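PDB 6JMG: DnaJ homolog subfamily C member 27-A from Xenopus laevis, which binds GTP and magnesium as a Rab-family small GTPase carrying a J domain, and is possibly involved in regulating the MEK/ERK pathway. Local coordinates for residues 55-67 against 176-188. Sequence-based numbering, arbitrary orientation.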
loop_
_atom_site.group_PDB
_atom_site.type_symbol
_atom_site.label_atom_id
_atom_site.label_comp_id
_atom_site.label_asym_id
_atom_site.label_seq_id
_atom_site.Cartn_x
_atom_site.Cartn_y
_atom_site.Cartn_z
ATOM N N VAL A 55 3.882 10.328 -20.127
ATOM C CA VAL A 55 2.670 10.976 -19.670
ATOM C C VAL A 55 1.527 10.501 -20.546
ATOM O O VAL A 55 1.657 10.450 -21.775
ATOM C CB VAL A 55 2.816 12.506 -19.698
ATOM C CG1 VAL A 55 1.474 13.185 -19.432
ATOM C CG2 VAL A 55 3.868 12.916 -18.651
ATOM N N THR A 56 0.424 10.137 -19.909
ATOM C CA THR A 56 -0.809 9.824 -20.604
ATOM C C THR A 56 -1.922 10.664 -19.989
ATOM O O THR A 56 -1.776 11.236 -18.905
ATOM C CB THR A 56 -1.124 8.323 -20.523
ATOM O OG1 THR A 56 -2.303 8.034 -21.287
ATOM C CG2 THR A 56 -1.335 7.901 -19.084
ATOM N N LYS A 57 -3.041 10.736 -20.691
ATOM C CA LYS A 57 -4.207 11.474 -20.229
ATOM C C LYS A 57 -5.411 10.533 -20.205
ATOM O O LYS A 57 -5.606 9.733 -21.128
ATOM C CB LYS A 57 -4.447 12.697 -21.134
ATOM C CG LYS A 57 -5.711 13.500 -20.880
ATOM C CD LYS A 57 -6.637 13.408 -22.112
ATOM C CE LYS A 57 -8.087 13.784 -21.794
ATOM N NZ LYS A 57 -9.116 12.947 -22.498
ATOM N N VAL A 58 -6.199 10.602 -19.126
ATOM C CA VAL A 58 -7.403 9.788 -18.979
ATOM C C VAL A 58 -8.518 10.648 -18.400
ATOM O O VAL A 58 -8.265 11.655 -17.729
ATOM C CB VAL A 58 -7.180 8.544 -18.102
ATOM C CG1 VAL A 58 -6.081 7.681 -18.679
ATOM C CG2 VAL A 58 -6.887 8.937 -16.648
ATOM N N HIS A 59 -9.764 10.263 -18.705
ATOM C CA HIS A 59 -10.976 10.903 -18.185
ATOM C C HIS A 59 -11.791 9.881 -17.399
ATOM O O HIS A 59 -12.502 9.066 -17.996
ATOM C CB HIS A 59 -11.808 11.482 -19.324
ATOM C CG HIS A 59 -12.914 12.384 -18.868
ATOM N ND1 HIS A 59 -12.683 13.548 -18.166
ATOM C CD2 HIS A 59 -14.258 12.293 -19.013
ATOM C CE1 HIS A 59 -13.836 14.137 -17.902
ATOM N NE2 HIS A 59 -14.807 13.395 -18.402
ATOM N N ILE A 60 -11.740 9.956 -16.069
ATOM C CA ILE A 60 -12.428 9.014 -15.194
ATOM C C ILE A 60 -13.269 9.831 -14.225
ATOM O O ILE A 60 -12.898 10.948 -13.849
ATOM C CB ILE A 60 -11.446 8.070 -14.456
ATOM C CG1 ILE A 60 -11.345 6.711 -15.169
ATOM C CG2 ILE A 60 -11.861 7.848 -13.024
ATOM C CD1 ILE A 60 -10.938 6.774 -16.638
ATOM N N LYS A 61 -14.431 9.279 -13.855
ATOM C CA LYS A 61 -15.534 10.045 -13.261
ATOM C C LYS A 61 -15.885 11.052 -14.358
ATOM O O LYS A 61 -16.155 10.632 -15.485
ATOM C CB LYS A 61 -15.178 10.628 -11.894
ATOM C CG LYS A 61 -14.761 9.579 -10.864
ATOM C CD LYS A 61 -15.625 8.329 -10.942
ATOM C CE LYS A 61 -15.058 7.220 -10.076
ATOM N NZ LYS A 61 -14.908 7.661 -8.648
ATOM N N ASP A 62 -15.871 12.348 -14.082
ATOM C CA ASP A 62 -15.559 13.299 -15.141
ATOM C C ASP A 62 -14.515 14.274 -14.632
ATOM O O ASP A 62 -14.588 15.491 -14.821
ATOM C CB ASP A 62 -16.799 14.006 -15.679
ATOM C CG ASP A 62 -17.811 14.308 -14.610
ATOM O OD1 ASP A 62 -17.432 14.342 -13.419
ATOM O OD2 ASP A 62 -18.995 14.483 -14.968
ATOM N N ARG A 63 -13.501 13.706 -13.990
ATOM C CA ARG A 63 -12.267 14.404 -13.696
ATOM C C ARG A 63 -11.281 14.094 -14.809
ATOM O O ARG A 63 -11.194 12.952 -15.272
ATOM C CB ARG A 63 -11.683 13.960 -12.354
ATOM C CG ARG A 63 -12.538 14.256 -11.131
ATOM C CD ARG A 63 -11.775 15.142 -10.161
ATOM N NE ARG A 63 -11.166 16.269 -10.861
ATOM C CZ ARG A 63 -10.194 17.019 -10.359
ATOM N NH1 ARG A 63 -9.717 16.744 -9.154
ATOM N NH2 ARG A 63 -9.699 18.035 -11.063
ATOM N N GLU A 64 -10.556 15.117 -15.253
ATOM C CA GLU A 64 -9.490 14.928 -16.222
ATOM C C GLU A 64 -8.182 14.692 -15.470
ATOM O O GLU A 64 -7.805 15.490 -14.598
ATOM C CB GLU A 64 -9.374 16.128 -17.153
ATOM C CG GLU A 64 -9.095 15.732 -18.592
ATOM C CD GLU A 64 -10.352 15.295 -19.335
ATOM O OE1 GLU A 64 -11.331 16.073 -19.370
ATOM O OE2 GLU A 64 -10.370 14.164 -19.869
ATOM N N ILE A 65 -7.505 13.587 -15.791
ATOM C CA ILE A 65 -6.333 13.136 -15.047
ATOM C C ILE A 65 -5.126 13.144 -15.979
ATOM O O ILE A 65 -5.144 12.504 -17.037
ATOM C CB ILE A 65 -6.518 11.720 -14.463
ATOM C CG1 ILE A 65 -7.908 11.518 -13.851
ATOM C CG2 ILE A 65 -5.431 11.424 -13.453
ATOM C CD1 ILE A 65 -8.336 12.592 -12.876
ATOM N N LYS A 66 -4.067 13.832 -15.565
ATOM C CA LYS A 66 -2.782 13.755 -16.241
ATOM C C LYS A 66 -1.913 12.791 -15.441
ATOM O O LYS A 66 -1.642 13.027 -14.258
ATOM C CB LYS A 66 -2.138 15.139 -16.360
ATOM C CG LYS A 66 -0.750 15.149 -17.014
ATOM C CD LYS A 66 -0.016 16.496 -16.818
ATOM C CE LYS A 66 1.479 16.438 -17.222
ATOM N NZ LYS A 66 2.435 16.226 -16.072
ATOM N N VAL A 67 -1.486 11.702 -16.080
ATOM C CA VAL A 67 -0.864 10.574 -15.393
ATOM C C VAL A 67 0.608 10.524 -15.765
ATOM O O VAL A 67 0.956 10.320 -16.931
ATOM C CB VAL A 67 -1.548 9.248 -15.748
ATOM C CG1 VAL A 67 -0.971 8.151 -14.919
ATOM C CG2 VAL A 67 -3.049 9.351 -15.566
ATOM N N GLN A 176 -9.713 0.873 -15.226
ATOM C CA GLN A 176 -10.864 1.657 -14.796
ATOM C C GLN A 176 -11.013 1.597 -13.283
ATOM O O GLN A 176 -11.266 2.618 -12.639
ATOM C CB GLN A 176 -12.133 1.165 -15.495
ATOM C CG GLN A 176 -13.393 1.962 -15.169
ATOM C CD GLN A 176 -13.516 3.246 -15.988
ATOM O OE1 GLN A 176 -13.719 4.326 -15.438
ATOM N NE2 GLN A 176 -13.391 3.130 -17.306
ATOM N N ALA A 177 -10.797 0.426 -12.688
ATOM C CA ALA A 177 -10.868 0.338 -11.239
ATOM C C ALA A 177 -9.712 1.087 -10.596
ATOM O O ALA A 177 -9.884 1.739 -9.560
ATOM C CB ALA A 177 -10.870 -1.120 -10.811
ATOM N N PHE A 178 -8.532 0.998 -11.212
ATOM C CA PHE A 178 -7.324 1.644 -10.711
ATOM C C PHE A 178 -7.513 3.151 -10.596
ATOM O O PHE A 178 -7.272 3.742 -9.536
ATOM C CB PHE A 178 -6.187 1.316 -11.670
ATOM C CG PHE A 178 -4.811 1.787 -11.256
ATOM C CD1 PHE A 178 -4.216 1.357 -10.084
ATOM C CD2 PHE A 178 -4.068 2.575 -12.124
ATOM C CE1 PHE A 178 -2.916 1.733 -9.770
ATOM C CE2 PHE A 178 -2.779 2.966 -11.811
ATOM C CZ PHE A 178 -2.201 2.542 -10.639
ATOM N N TYR A 179 -7.934 3.792 -11.691
ATOM C CA TYR A 179 -8.028 5.245 -11.699
ATOM C C TYR A 179 -9.213 5.730 -10.884
ATOM O O TYR A 179 -9.175 6.843 -10.347
ATOM C CB TYR A 179 -8.092 5.769 -13.133
ATOM C CG TYR A 179 -6.776 5.676 -13.878
ATOM C CD1 TYR A 179 -5.610 6.157 -13.312
ATOM C CD2 TYR A 179 -6.698 5.072 -15.142
ATOM C CE1 TYR A 179 -4.397 6.083 -13.989
ATOM C CE2 TYR A 179 -5.486 4.986 -15.834
ATOM C CZ TYR A 179 -4.337 5.500 -15.250
ATOM O OH TYR A 179 -3.118 5.433 -15.903
ATOM N N SER A 180 -10.270 4.923 -10.770
ATOM C CA SER A 180 -11.368 5.355 -9.918
ATOM C C SER A 180 -10.965 5.328 -8.453
ATOM O O SER A 180 -11.263 6.264 -7.709
ATOM C CB SER A 180 -12.601 4.496 -10.153
ATOM O OG SER A 180 -12.841 4.334 -11.539
ATOM N N ALA A 181 -10.244 4.300 -8.021
ATOM C CA ALA A 181 -9.748 4.315 -6.654
ATOM C C ALA A 181 -8.802 5.499 -6.435
ATOM O O ALA A 181 -8.804 6.118 -5.366
ATOM C CB ALA A 181 -9.071 2.979 -6.323
ATOM N N ILE A 182 -8.013 5.855 -7.451
ATOM C CA ILE A 182 -7.071 6.956 -7.291
ATOM C C ILE A 182 -7.813 8.290 -7.256
ATOM O O ILE A 182 -7.454 9.188 -6.489
ATOM C CB ILE A 182 -5.998 6.922 -8.396
ATOM C CG1 ILE A 182 -5.080 5.705 -8.221
ATOM C CG2 ILE A 182 -5.141 8.173 -8.350
ATOM C CD1 ILE A 182 -4.089 5.487 -9.385
ATOM N N VAL A 183 -8.847 8.449 -8.084
ATOM C CA VAL A 183 -9.688 9.642 -7.990
ATOM C C VAL A 183 -10.343 9.718 -6.614
ATOM O O VAL A 183 -10.399 10.790 -6.000
ATOM C CB VAL A 183 -10.733 9.668 -9.125
ATOM C CG1 VAL A 183 -11.801 10.708 -8.843
ATOM C CG2 VAL A 183 -10.060 9.976 -10.460
ATOM N N ASP A 184 -10.862 8.588 -6.116
ATOM C CA ASP A 184 -11.442 8.570 -4.777
ATOM C C ASP A 184 -10.400 8.942 -3.731
ATOM O O ASP A 184 -10.704 9.637 -2.756
ATOM C CB ASP A 184 -12.042 7.194 -4.456
ATOM C CG ASP A 184 -13.267 6.867 -5.293
ATOM O OD1 ASP A 184 -13.874 7.789 -5.891
ATOM O OD2 ASP A 184 -13.635 5.671 -5.347
ATOM N N LEU A 185 -9.161 8.490 -3.917
ATOM C CA LEU A 185 -8.098 8.852 -2.988
ATOM C C LEU A 185 -7.780 10.344 -3.072
ATOM O O LEU A 185 -7.496 10.986 -2.056
ATOM C CB LEU A 185 -6.853 8.015 -3.277
ATOM C CG LEU A 185 -5.606 8.307 -2.431
ATOM C CD1 LEU A 185 -5.550 7.365 -1.216
ATOM C CD2 LEU A 185 -4.312 8.219 -3.260
ATOM N N CYS A 186 -7.843 10.922 -4.272
ATOM C CA CYS A 186 -7.514 12.334 -4.422
ATOM C C CYS A 186 -8.615 13.223 -3.871
ATOM O O CYS A 186 -8.336 14.244 -3.236
ATOM C CB CYS A 186 -7.268 12.663 -5.894
ATOM S SG CYS A 186 -5.660 12.155 -6.493
ATOM N N ASP A 187 -9.875 12.841 -4.083
ATOM C CA ASP A 187 -10.978 13.611 -3.530
ATOM C C ASP A 187 -10.965 13.616 -2.006
ATOM O O ASP A 187 -11.628 14.462 -1.394
ATOM C CB ASP A 187 -12.304 13.060 -4.052
ATOM C CG ASP A 187 -12.503 13.320 -5.537
ATOM O OD1 ASP A 187 -11.625 13.951 -6.168
ATOM O OD2 ASP A 187 -13.552 12.894 -6.069
ATOM N N ASN A 188 -10.229 12.689 -1.386
ATOM C CA ASN A 188 -10.064 12.614 0.058
ATOM C C ASN A 188 -8.697 13.138 0.502
ATOM O O ASN A 188 -8.117 12.648 1.478
ATOM C CB ASN A 188 -10.299 11.175 0.527
ATOM C CG ASN A 188 -10.470 11.060 2.034
ATOM O OD1 ASN A 188 -10.733 12.053 2.725
ATOM N ND2 ASN A 188 -10.319 9.837 2.554
#
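Tyr-179 reaches out from helix 176-187 and lays its ring under the hairpin of 55-67. Val-58 CG2 sits over the middle of one face, a CH-pi contact 4.2 Å from the ring centroid and 10° off its normal, while Phe-178 CD2 lies against the opposite face, nearer the rim. At the far end of the ring Val-67 packs with both methyls, CG2 standing 3.9 Å from CE1 of Tyr-179. Cut back to an alanine, the residue would lose its ring, and Val-58 and Val-67 would probably be left without their shared partner, with a gap between hairpin and helix.

The aliphatic packing continues up the helix. Ile-60 crosses Tyr-179 at about a right angle, its CG1 against CB of the tyrosine, and its CG2 meets Val-183 CG2 at 3.8 Å; the same Val-183 methyl also takes Ile-65 CD1. Val-183 turns its other methyl, CG1, to Lys-61 CG, because chi1 of 166° sets that branch opposite the backbone N.

On the exposed side the contact is polar. Lys-61, at the turn, bends at chi2 and chi4, passes CE over Ser-180 CB and ends in a salt bridge from NZ to Asp-184 OD1 (2.9 Å). Arg-63 NH1 and Asp-187 OD1 stay 4.5 Å apart, too far for a salt bridge. Ser-180 OG turns back to its own helix, bonding Gln-176 O at 2.6 Å.

Strand 55-60 crosses the helix axis at -76°, 9.2 Å away. This is the last helix of the Ras-like GTPase domain, 171-187, lying over the antiparallel edge hairpin of the sheet; Phe-178 and Ile-182 carry the helix on to strand 128-134, and Ile-65 and Cys-186 both touch Leu-15 of the neighbouring strand 15-22.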